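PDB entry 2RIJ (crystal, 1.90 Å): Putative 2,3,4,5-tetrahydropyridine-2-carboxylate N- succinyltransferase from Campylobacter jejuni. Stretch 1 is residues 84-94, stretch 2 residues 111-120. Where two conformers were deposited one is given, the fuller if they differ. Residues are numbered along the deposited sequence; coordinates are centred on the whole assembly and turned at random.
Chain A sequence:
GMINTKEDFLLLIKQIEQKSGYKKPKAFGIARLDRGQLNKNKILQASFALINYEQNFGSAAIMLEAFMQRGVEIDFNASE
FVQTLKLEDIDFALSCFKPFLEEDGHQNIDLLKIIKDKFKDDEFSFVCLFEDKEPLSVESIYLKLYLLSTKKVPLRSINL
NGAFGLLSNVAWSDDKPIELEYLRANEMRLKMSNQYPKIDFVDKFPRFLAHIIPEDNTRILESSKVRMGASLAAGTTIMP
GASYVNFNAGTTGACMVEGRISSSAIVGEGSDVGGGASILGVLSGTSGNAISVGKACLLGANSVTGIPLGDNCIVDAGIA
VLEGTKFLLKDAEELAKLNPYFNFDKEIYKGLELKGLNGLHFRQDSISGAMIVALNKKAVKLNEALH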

ATOM      1  N   THR A  84     -50.893  35.413 -28.556  1.00 23.96           N
ATOM      2  CA  THR A  84     -50.364  36.658 -29.139  1.00 25.07           C
ATOM      3  C   THR A  84     -51.269  37.798 -28.785  1.00 24.36           C
ATOM      4  O   THR A  84     -52.490  37.672 -28.884  1.00 23.66           O
ATOM      5  CB  THR A  84     -50.302  36.543 -30.700  1.00 25.99           C
ATOM      6  OG1 THR A  84     -49.355  35.548 -31.040  1.00 27.99           O
ATOM      7  CG2 THR A  84     -49.911  37.864 -31.383  1.00 27.39           C
ATOM      8  N   LEU A  85     -50.668  38.909 -28.371  1.00 23.65           N
ATOM      9  CA  LEU A  85     -51.387  40.136 -28.069  1.00 24.07           C
ATOM     10  C   LEU A  85     -51.606  40.976 -29.336  1.00 25.61           C
ATOM     11  O   LEU A  85     -50.701  41.148 -30.164  1.00 22.04           O
ATOM     12  CB  LEU A  85     -50.626  40.977 -27.036  1.00 24.19           C
ATOM     13  CG  LEU A  85     -50.639  40.398 -25.628  1.00 24.97           C
ATOM     14  CD1 LEU A  85     -49.406  40.911 -24.896  1.00 28.58           C
ATOM     15  CD2 LEU A  85     -51.992  40.784 -24.905  1.00 23.22           C
ATOM     16  N   LYS A  86     -52.837  41.454 -29.474  1.00 24.79           N
ATOM     17  CA  LYS A  86     -53.224  42.479 -30.437  1.00 25.22           C
ATOM     18  C   LYS A  86     -53.291  43.831 -29.725  1.00 24.32           C
ATOM     19  O   LYS A  86     -53.448  43.884 -28.498  1.00 22.77           O
ATOM     20  CB  LYS A  86     -54.587  42.119 -31.032  1.00 26.55           C
ATOM     21  CG  LYS A  86     -54.542  40.804 -31.763  1.00 27.77           C
ATOM     22  CD  LYS A  86     -55.823  40.491 -32.440  1.00 32.38           C
ATOM     23  CE  LYS A  86     -55.614  39.364 -33.409  1.00 37.23           C
ATOM     24  NZ  LYS A  86     -56.839  39.022 -34.150  1.00 56.31           N
ATOM     25  N   LEU A  87     -53.247  44.919 -30.492  1.00 24.88           N
ATOM     26  CA  LEU A  87     -53.354  46.260 -29.895  1.00 25.39           C
ATOM     27  C   LEU A  87     -54.630  46.390 -29.075  1.00 24.52           C
ATOM     28  O   LEU A  87     -54.623  46.982 -28.006  1.00 25.17           O
ATOM     29  CB  LEU A  87     -53.298  47.369 -30.940  1.00 27.02           C
ATOM     30  CG  LEU A  87     -53.156  48.813 -30.437  1.00 28.64           C
ATOM     31  CD1 LEU A  87     -51.983  48.933 -29.502  1.00 30.91           C
ATOM     32  CD2 LEU A  87     -53.059  49.798 -31.658  1.00 26.74           C
ATOM     33  N   GLU A  88     -55.724  45.840 -29.579  1.00 24.03           N
ATOM     34  CA  GLU A  88     -57.010  45.924 -28.899  1.00 27.59           C
ATOM     35  C   GLU A  88     -56.974  45.333 -27.497  1.00 23.67           C
ATOM     36  O   GLU A  88     -57.662  45.823 -26.585  1.00 22.63           O
ATOM     37  CB  GLU A  88     -58.085  45.254 -29.759  1.00 26.35           C
ATOM     38  CG  GLU A  88     -57.951  43.778 -29.954  1.00 33.22           C
ATOM     39  CD  GLU A  88     -58.846  43.269 -31.072  1.00 39.61           C
ATOM     40  OE1 GLU A  88     -60.080  43.114 -30.842  1.00 52.46           O
ATOM     41  OE2 GLU A  88     -58.311  43.045 -32.185  1.00 47.92           O
ATOM     42  N   ASP A  89     -56.154  44.287 -27.321  1.00 25.99           N
ATOM     43  CA  ASP A  89     -55.979  43.626 -26.033  1.00 24.23           C
ATOM     44  C   ASP A  89     -55.300  44.571 -25.051  1.00 24.15           C
ATOM     45  O   ASP A  89     -55.699  44.665 -23.886  1.00 23.22           O
ATOM     46  CB  ASP A  89     -55.150  42.353 -26.173  1.00 23.21           C
ATOM     47  CG  ASP A  89     -55.751  41.337 -27.144  1.00 25.75           C
ATOM     48  OD1 ASP A  89     -57.004  41.212 -27.254  1.00 25.54           O
ATOM     49  OD2 ASP A  89     -54.932  40.649 -27.798  1.00 22.04           O
ATOM     50  N   ILE A  90     -54.292  45.286 -25.540  1.00 24.76           N
ATOM     51  CA  ILE A  90     -53.540  46.227 -24.717  0.50 24.54           C
ATOM     52  C   ILE A  90     -54.441  47.398 -24.334  1.00 23.84           C
ATOM     53  O   ILE A  90     -54.475  47.812 -23.170  1.00 24.72           O
ATOM     54  CB  ILE A  90     -52.267  46.708 -25.454  0.50 25.58           C
ATOM     55  CG1 ILE A  90     -51.290  45.534 -25.606  0.50 26.65           C
ATOM     56  CG2 ILE A  90     -51.624  47.830 -24.694  0.50 22.43           C
ATOM     57  CD1 ILE A  90     -50.511  45.516 -26.901  0.50 24.13           C
ATOM     58  N   ASP A  91     -55.192  47.920 -25.310  1.00 22.98           N
ATOM     59  CA  ASP A  91     -56.108  49.037 -25.053  1.00 25.30           C
ATOM     60  C   ASP A  91     -57.252  48.645 -24.092  1.00 25.44           C
ATOM     61  O   ASP A  91     -57.625  49.420 -23.197  1.00 26.92           O
ATOM     62  CB  ASP A  91     -56.664  49.573 -26.366  1.00 27.52           C
ATOM     63  CG  ASP A  91     -55.631  50.363 -27.156  1.00 32.72           C
ATOM     64  OD1 ASP A  91     -54.726  50.991 -26.548  1.00 34.54           O
ATOM     65  OD2 ASP A  91     -55.745  50.360 -28.396  1.00 30.87           O
ATOM     66  N   PHE A  92     -57.766  47.430 -24.247  1.00 24.33           N
ATOM     67  CA  PHE A  92     -58.776  46.928 -23.353  1.00 23.84           C
ATOM     68  C   PHE A  92     -58.212  46.895 -21.932  1.00 24.37           C
ATOM     69  O   PHE A  92     -58.871  47.346 -21.007  1.00 24.25           O
ATOM     70  CB  PHE A  92     -59.222  45.530 -23.735  1.00 22.03           C
ATOM     71  CG  PHE A  92     -60.193  44.929 -22.757  1.00 27.32           C
ATOM     72  CD1 PHE A  92     -61.533  45.218 -22.842  1.00 32.32           C
ATOM     73  CD2 PHE A  92     -59.765  44.099 -21.744  1.00 23.74           C
ATOM     74  CE1 PHE A  92     -62.434  44.679 -21.911  1.00 33.82           C
ATOM     75  CE2 PHE A  92     -60.642  43.580 -20.838  1.00 33.27           C
ATOM     76  CZ  PHE A  92     -61.969  43.865 -20.916  1.00 27.71           C
ATOM     77  N   ALA A  93     -57.019  46.321 -21.763  1.00 24.71           N
ATOM     78  CA  ALA A  93     -56.414  46.167 -20.428  1.00 24.67           C
ATOM     79  C   ALA A  93     -56.182  47.553 -19.794  1.00 24.20           C
ATOM     80  O   ALA A  93     -56.567  47.791 -18.663  1.00 22.06           O
ATOM     81  CB  ALA A  93     -55.085  45.336 -20.514  1.00 20.81           C
ATOM     82  N   LEU A  94     -55.610  48.484 -20.557  1.00 25.71           N
ATOM     83  CA  LEU A  94     -55.341  49.839 -20.070  1.00 24.57           C
ATOM     84  C   LEU A  94     -56.592  50.609 -19.691  1.00 25.68           C
ATOM     85  O   LEU A  94     -56.582  51.449 -18.761  1.00 25.92           O
ATOM     86  CB  LEU A  94     -54.531  50.626 -21.084  1.00 23.39           C
ATOM     87  CG  LEU A  94     -53.030  50.279 -21.100  1.00 25.88           C
ATOM     88  CD1 LEU A  94     -52.377  50.875 -22.335  1.00 26.08           C
ATOM     89  CD2 LEU A  94     -52.347  50.700 -19.788  1.00 25.29           C
TER
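Stretch 2 111-120: LLKIIKDKFK

Stretch 2 enters already helical and stays so to Asp-117, then leaves helical geometry at Lys-118 and runs on extended through Phe-119 and Lys-120. Its helix packs against helix 87-94 of stretch 1. The two run roughly antiparallel, with a signed crossing angle of -146° and a closest axial approach of 9.8 Å. The backbones come nearest at Ile-90 and Leu-112, whose CA atoms are 6.3 Å apart.

At the start of stretch 1, Leu-85 O lies at the edge of the Phe-119 ring, 3.5 Å from CE1. The O of one water lies 2.8 Å from Leu-85 O and 2.9 Å from Lys-120 O, so it links the two backbones. Lys-86 is the N-cap; its N donates to Asp-89 OD2 at 2.8 Å, tying it to the first helical turn. Leu-87 covers one face of the Phe-119 ring, with its CB 4.2 Å from the ring centroid in a CH-pi contact.

Ile-90 points toward stretch 2. Its CD1 meets Phe-119 CD1 at 3.3 Å and Ile-115 CG2 at 3.5 Å, while its CG2 is 3.6 Å from Lys-116 CB. The Lys-116 side chain starts sideways, but its carbons lie along Leu-87 and Leu-94 and NZ reaches Asp-91 OD1, a 2.9 Å salt bridge. Ala-93 CB rests 3.7 Å from Leu-112 CD1. Leu-94 CD2 lies 3.9 Å from Leu-112 CB.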

ATOM      1  N   LEU A 111     -45.835  48.288 -17.890  1.00 27.22           N
ATOM      2  CA  LEU A 111     -45.385  47.434 -18.975  1.00 26.28           C
ATOM      3  C   LEU A 111     -46.347  47.564 -20.164  1.00 23.61           C
ATOM      4  O   LEU A 111     -45.913  47.694 -21.302  1.00 25.28           O
ATOM      5  CB  LEU A 111     -45.276  45.957 -18.510  1.00 24.10           C
ATOM      6  CG  LEU A 111     -44.762  45.006 -19.624  1.00 27.69           C
ATOM      7  CD1 LEU A 111     -43.255  45.257 -19.854  1.00 23.62           C
ATOM      8  CD2 LEU A 111     -45.043  43.558 -19.269  1.00 26.98           C
ATOM      9  N   LEU A 112     -47.657  47.521 -19.889  1.00 23.77           N
ATOM     10  CA  LEU A 112     -48.675  47.694 -20.946  1.00 25.95           C
ATOM     11  C   LEU A 112     -48.561  49.055 -21.666  1.00 25.28           C
ATOM     12  O   LEU A 112     -48.662  49.132 -22.880  1.00 23.80           O
ATOM     13  CB  LEU A 112     -50.082  47.534 -20.359  1.00 26.01           C
ATOM     14  CG  LEU A 112     -50.483  46.104 -19.972  1.00 27.45           C
ATOM     15  CD1 LEU A 112     -51.726  46.140 -19.164  1.00 25.14           C
ATOM     16  CD2 LEU A 112     -50.682  45.170 -21.183  1.00 24.41           C
ATOM     17  N   LYS A 113     -48.308  50.119 -20.913  1.00 24.78           N
ATOM     18  CA  LYS A 113     -48.105  51.431 -21.539  1.00 25.63           C
ATOM     19  C   LYS A 113     -46.945  51.335 -22.516  1.00 25.15           C
ATOM     20  O   LYS A 113     -47.006  51.865 -23.631  1.00 25.86           O
ATOM     21  CB  LYS A 113     -47.804  52.486 -20.493  1.00 25.34           C
ATOM     22  CG  LYS A 113     -48.953  52.780 -19.589  1.00 25.43           C
ATOM     23  CD  LYS A 113     -48.514  53.718 -18.481  1.00 35.56           C
ATOM     24  CE  LYS A 113     -49.622  53.904 -17.464  1.00 37.71           C
ATOM     25  NZ  LYS A 113     -49.347  55.042 -16.546  1.00 39.08           N
ATOM     26  N   ILE A 114     -45.885  50.651 -22.105  1.00 25.91           N
ATOM     27  CA  ILE A 114     -44.682  50.514 -22.948  1.00 26.46           C
ATOM     28  C   ILE A 114     -44.959  49.673 -24.190  1.00 26.88           C
ATOM     29  O   ILE A 114     -44.586  50.046 -25.282  1.00 26.86           O
ATOM     30  CB  ILE A 114     -43.474  49.928 -22.148  1.00 26.93           C
ATOM     31  CG1 ILE A 114     -42.892  50.988 -21.213  1.00 29.31           C
ATOM     32  CG2 ILE A 114     -42.358  49.455 -23.104  1.00 25.67           C
ATOM     33  CD1 ILE A 114     -42.101  50.451 -19.992  1.00 27.90           C
ATOM     34  N   ILE A 115     -45.648  48.547 -24.014  1.00 27.81           N
ATOM     35  CA  ILE A 115     -45.965  47.674 -25.130  1.00 29.09           C
ATOM     36  C   ILE A 115     -46.877  48.406 -26.132  1.00 29.63           C
ATOM     37  O   ILE A 115     -46.672  48.298 -27.330  1.00 29.06           O
ATOM     38  CB  ILE A 115     -46.602  46.364 -24.637  1.00 31.00           C
ATOM     39  CG1 ILE A 115     -45.550  45.518 -23.906  1.00 30.57           C
ATOM     40  CG2 ILE A 115     -47.212  45.561 -25.789  1.00 26.65           C
ATOM     41  CD1 ILE A 115     -46.183  44.359 -23.132  1.00 31.77           C
ATOM     42  N   LYS A 116     -47.852  49.161 -25.634  1.00 28.31           N
ATOM     43  CA  LYS A 116     -48.744  49.950 -26.526  1.00 30.48           C
ATOM     44  C   LYS A 116     -47.916  50.901 -27.357  1.00 31.86           C
ATOM     45  O   LYS A 116     -48.023  50.929 -28.573  1.00 29.16           O
ATOM     46  CB  LYS A 116     -49.756  50.764 -25.741  1.00 30.22           C
ATOM     47  CG  LYS A 116     -50.747  51.522 -26.653  1.00 31.05           C
ATOM     48  CD  LYS A 116     -51.598  52.495 -25.893  1.00 30.36           C
ATOM     49  CE  LYS A 116     -52.372  53.441 -26.858  1.00 36.17           C
ATOM     50  NZ  LYS A 116     -53.040  52.820 -28.054  1.00 25.87           N
ATOM     51  N   ASP A 117     -47.072  51.663 -26.685  1.00 31.60           N
ATOM     52  CA  ASP A 117     -46.135  52.545 -27.366  1.00 32.22           C
ATOM     53  C   ASP A 117     -45.191  51.866 -28.372  1.00 32.57           C
ATOM     54  O   ASP A 117     -44.893  52.447 -29.416  1.00 34.54           O
ATOM     55  CB  ASP A 117     -45.353  53.335 -26.314  1.00 32.39           C
ATOM     56  CG  ASP A 117     -44.396  54.347 -26.929  1.00 45.18           C
ATOM     57  OD1 ASP A 117     -44.852  55.144 -27.765  1.00 60.66           O
ATOM     58  OD2 ASP A 117     -43.195  54.342 -26.572  1.00 52.12           O
ATOM     59  N   LYS A 118     -44.750  50.637 -28.116  1.00 30.24           N
ATOM     60  CA  LYS A 118     -43.857  49.947 -29.031  1.00 30.51           C
ATOM     61  C   LYS A 118     -44.532  48.799 -29.775  1.00 30.78           C
ATOM     62  O   LYS A 118     -43.847  47.873 -30.235  1.00 32.03           O
ATOM     63  CB  LYS A 118     -42.648  49.384 -28.267  1.00 32.35           C
ATOM     64  CG  LYS A 118     -41.979  50.334 -27.283  1.00 34.71           C
ATOM     65  CD  LYS A 118     -41.297  51.439 -28.022  1.00 44.90           C
ATOM     66  CE  LYS A 118     -40.357  52.230 -27.144  1.00 54.70           C
ATOM     67  NZ  LYS A 118     -39.743  53.280 -28.004  1.00 57.05           N
ATOM     68  N   PHE A 119     -45.860  48.850 -29.899  1.00 32.01           N
ATOM     69  CA  PHE A 119     -46.618  47.706 -30.388  1.00 30.29           C
ATOM     70  C   PHE A 119     -46.196  47.336 -31.780  1.00 32.58           C
ATOM     71  O   PHE A 119     -45.965  48.210 -32.612  1.00 34.62           O
ATOM     72  CB  PHE A 119     -48.131  47.942 -30.376  1.00 31.98           C
ATOM     73  CG  PHE A 119     -48.895  46.724 -30.757  1.00 29.94           C
ATOM     74  CD1 PHE A 119     -49.081  45.706 -29.834  1.00 32.04           C
ATOM     75  CD2 PHE A 119     -49.347  46.547 -32.052  1.00 33.16           C
ATOM     76  CE1 PHE A 119     -49.721  44.541 -30.189  1.00 30.32           C
ATOM     77  CE2 PHE A 119     -49.988  45.389 -32.427  1.00 30.38           C
ATOM     78  CZ  PHE A 119     -50.183  44.387 -31.500  1.00 34.57           C
ATOM     79  N   LYS A 120     -46.096  46.042 -32.023  1.00 32.48           N
ATOM     80  CA  LYS A 120     -45.996  45.499 -33.357  1.00 34.06           C
ATOM     81  C   LYS A 120     -46.787  44.243 -33.340  1.00 32.37           C
ATOM     82  O   LYS A 120     -46.908  43.579 -32.306  1.00 28.43           O
ATOM     83  CB  LYS A 120     -44.564  45.142 -33.744  1.00 34.51           C
ATOM     84  CG  LYS A 120     -43.572  46.256 -33.642  1.00 43.55           C
ATOM     85  CD  LYS A 120     -42.177  45.756 -34.009  1.00 42.44           C
ATOM     86  CE  LYS A 120     -41.203  46.927 -34.229  1.00 51.75           C
ATOM     87  NZ  LYS A 120     -39.835  46.433 -34.611  1.00 57.59           N
TER
HETATM   88  O   HOH W   1     -47.993  41.532 -30.622  1.00 28.74           O